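Local coordinates for protein cupin 2, conserved barrel (Desulfitobacterium hafniense, PDB 2OZJ) that is of unknown function but has the conserved beta-barrel fold of the cupin superfamily and assembles as a pair of identical subunits, at residues Asp59-Leu65 / Pro82-Val88. Coordinates in Å, arbitrary orientation, origin at the centre of the assembly. Where two conformers were deposited one is given. Numbering follows the deposited sequence.
Sequences DTLYLIL and PEDVLMV
Strands 60-65 and 84-88 run antiparallel, their axes 161° apart in direction and 4.7 Å apart at closest approach. Thr60-Val88 and Tyr62-Leu86 are hydrogen-bonded pairs: Thr60 N to Val88 O 3.0 Å, Val88 N to Thr60 O 2.8 Å, Tyr62 N to Leu86 O 2.9 Å, Leu86 N to Tyr62 O 3.0 Å. Between and beyond them, Leu61-Met87 and Leu63-Val85 are non-hydrogen-bonded. Ile64 N then reaches Asp84 O (2.9 Å), while Glu83, at positive phi (84°), donates its N-H to Ile64 O (N to O 2.8 Å). A water bridges Thr60 OG1 and Val88 O; Thr60 OG1 also hydrogen-bonds Thr108.

On one face, Leu61 CD1 meets Val85 CG2 at 4.1 Å, beside Leu63 and Met87 (a selenomethionine). On the other, the Tyr62 ring (chi1 m) turns its edge to Val88, CE2 to CG2 3.9 Å, and its OH hydrogen-bonds His94.

This is cupin barrel wall: strand 102-109 flanks 60-65, strand 68-73 packs on Tyr62 and Leu86, strand 76-80 on Leu86, and a strand of the second subunit continues the sheet beyond Asp84 and Val85.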
loop_
_atom_site.group_PDB
_atom_site.type_symbol
_atom_site.label_atom_id
_atom_site.label_comp_id
_atom_site.label_asym_id
_atom_site.label_seq_id
_atom_site.Cartn_x
_atom_site.Cartn_y
_atom_site.Cartn_z
ATOM N N ASP A 59 -6.982 -0.914 -13.141
ATOM C CA ASP A 59 -6.664 0.232 -12.295
ATOM C C ASP A 59 -5.356 0.023 -11.549
ATOM O O ASP A 59 -5.021 -1.099 -11.174
ATOM C CB ASP A 59 -7.789 0.472 -11.284
ATOM C CG ASP A 59 -9.098 0.878 -11.916
ATOM O OD1 ASP A 59 -9.149 1.270 -13.088
ATOM O OD2 ASP A 59 -10.105 0.820 -11.178
ATOM N N THR A 60 -4.644 1.127 -11.327
ATOM C CA THR A 60 -3.373 1.155 -10.632
ATOM C C THR A 60 -3.393 2.207 -9.571
ATOM O O THR A 60 -3.946 3.276 -9.785
ATOM C CB THR A 60 -2.248 1.510 -11.599
ATOM O OG1 THR A 60 -2.255 0.539 -12.632
ATOM C CG2 THR A 60 -0.895 1.486 -10.904
ATOM N N LEU A 61 -2.853 1.905 -8.403
ATOM C CA LEU A 61 -2.521 2.948 -7.434
ATOM C C LEU A 61 -1.018 3.015 -7.241
ATOM O O LEU A 61 -0.340 1.997 -7.067
ATOM C CB LEU A 61 -3.219 2.760 -6.092
ATOM C CG LEU A 61 -2.723 1.841 -4.966
ATOM C CD1 LEU A 61 -1.418 2.354 -4.311
ATOM C CD2 LEU A 61 -3.787 1.685 -3.888
ATOM N N TYR A 62 -0.535 4.237 -7.251
ATOM C CA TYR A 62 0.876 4.582 -6.976
ATOM C C TYR A 62 0.951 5.267 -5.594
ATOM O O TYR A 62 0.174 6.184 -5.287
ATOM C CB TYR A 62 1.418 5.544 -8.014
ATOM C CG TYR A 62 1.512 4.971 -9.376
ATOM C CD1 TYR A 62 2.484 4.050 -9.664
ATOM C CD2 TYR A 62 0.639 5.342 -10.385
ATOM C CE1 TYR A 62 2.591 3.501 -10.922
ATOM C CE2 TYR A 62 0.744 4.782 -11.667
ATOM C CZ TYR A 62 1.722 3.871 -11.913
ATOM O OH TYR A 62 1.860 3.304 -13.159
ATOM N N LEU A 63 1.907 4.836 -4.788
ATOM C CA LEU A 63 2.183 5.417 -3.475
ATOM C C LEU A 63 3.656 5.760 -3.396
ATOM O O LEU A 63 4.507 4.875 -3.537
ATOM C CB LEU A 63 1.808 4.491 -2.331
ATOM C CG LEU A 63 2.182 4.937 -0.906
ATOM C CD1 LEU A 63 1.354 6.122 -0.326
ATOM C CD2 LEU A 63 1.987 3.692 0.011
ATOM N N ILE A 64 3.955 7.053 -3.219
ATOM C CA ILE A 64 5.342 7.486 -3.155
ATOM C C ILE A 64 5.882 7.241 -1.749
ATOM O O ILE A 64 5.296 7.688 -0.776
ATOM C CB ILE A 64 5.519 8.955 -3.546
ATOM C CG1 ILE A 64 4.842 9.229 -4.874
ATOM C CG2 ILE A 64 7.029 9.309 -3.643
ATOM C CD1 ILE A 64 5.330 8.388 -5.992
ATOM N N LEU A 65 6.976 6.498 -1.648
ATOM C CA LEU A 65 7.540 6.130 -0.365
ATOM C C LEU A 65 8.639 7.105 0.065
ATOM O O LEU A 65 8.805 7.394 1.250
ATOM C CB LEU A 65 8.111 4.718 -0.426
ATOM C CG LEU A 65 7.120 3.627 -0.823
ATOM C CD1 LEU A 65 7.851 2.304 -0.944
ATOM C CD2 LEU A 65 5.938 3.538 0.149
ATOM N N PRO A 82 6.608 12.451 -1.035
ATOM C CA PRO A 82 6.443 11.256 -0.197
ATOM C C PRO A 82 5.108 11.198 0.535
ATOM O O PRO A 82 4.616 12.225 1.034
ATOM C CB PRO A 82 7.618 11.359 0.780
ATOM C CG PRO A 82 8.634 12.095 0.035
ATOM C CD PRO A 82 7.877 13.143 -0.740
ATOM N N GLU A 83 4.544 9.995 0.586
ATOM C CA GLU A 83 3.234 9.694 1.134
ATOM C C GLU A 83 2.065 9.922 0.180
ATOM O O GLU A 83 0.992 9.388 0.426
ATOM C CB GLU A 83 2.941 10.378 2.484
ATOM C CG GLU A 83 3.938 10.065 3.587
ATOM C CD GLU A 83 3.607 10.801 4.876
ATOM O OE1 GLU A 83 2.424 11.165 5.072
ATOM O OE2 GLU A 83 4.520 11.027 5.696
ATOM N N ASP A 84 2.237 10.679 -0.899
ATOM C CA ASP A 84 1.145 10.836 -1.860
ATOM C C ASP A 84 0.736 9.513 -2.492
ATOM O O ASP A 84 1.594 8.677 -2.799
ATOM C CB ASP A 84 1.536 11.788 -2.992
ATOM C CG ASP A 84 1.490 13.276 -2.605
ATOM O OD1 ASP A 84 0.854 13.733 -1.599
ATOM O OD2 ASP A 84 2.111 14.023 -3.397
ATOM N N VAL A 85 -0.578 9.384 -2.690
ATOM C CA VAL A 85 -1.197 8.338 -3.453
ATOM C C VAL A 85 -1.945 8.974 -4.615
ATOM O O VAL A 85 -2.518 10.100 -4.519
ATOM C CB VAL A 85 -2.113 7.444 -2.556
ATOM C CG1 VAL A 85 -3.403 8.199 -2.149
ATOM C CG2 VAL A 85 -2.419 6.184 -3.236
ATOM N N LEU A 86 -1.890 8.293 -5.747
ATOM C CA LEU A 86 -2.691 8.645 -6.914
ATOM C C LEU A 86 -3.158 7.372 -7.584
ATOM O O LEU A 86 -2.371 6.440 -7.735
ATOM C CB LEU A 86 -1.880 9.481 -7.920
ATOM C CG LEU A 86 -2.715 10.249 -8.965
ATOM C CD1 LEU A 86 -3.565 11.401 -8.387
ATOM C CD2 LEU A 86 -1.805 10.815 -10.040
HETATM N N MSE A 87 -4.434 7.327 -7.961
HETATM C CA MSE A 87 -4.995 6.210 -8.696
HETATM C C MSE A 87 -5.103 6.590 -10.161
HETATM O O MSE A 87 -5.615 7.656 -10.499
HETATM C CB MSE A 87 -6.375 5.847 -8.155
HETATM C CG MSE A 87 -6.850 4.449 -8.603
HETATM SE SE MSE A 87 -7.720 4.426 -10.291
HETATM C CE MSE A 87 -9.572 4.539 -9.782
ATOM N N VAL A 88 -4.559 5.724 -11.015
ATOM C CA VAL A 88 -4.621 5.906 -12.465
ATOM C C VAL A 88 -5.501 4.796 -13.051
ATOM O O VAL A 88 -5.158 3.619 -12.952
ATOM C CB VAL A 88 -3.191 5.907 -13.094
ATOM C CG1 VAL A 88 -3.260 6.052 -14.594
ATOM C CG2 VAL A 88 -2.317 7.020 -12.473
HETATM O O HOH W 1 -4.025 1.667 -14.714
#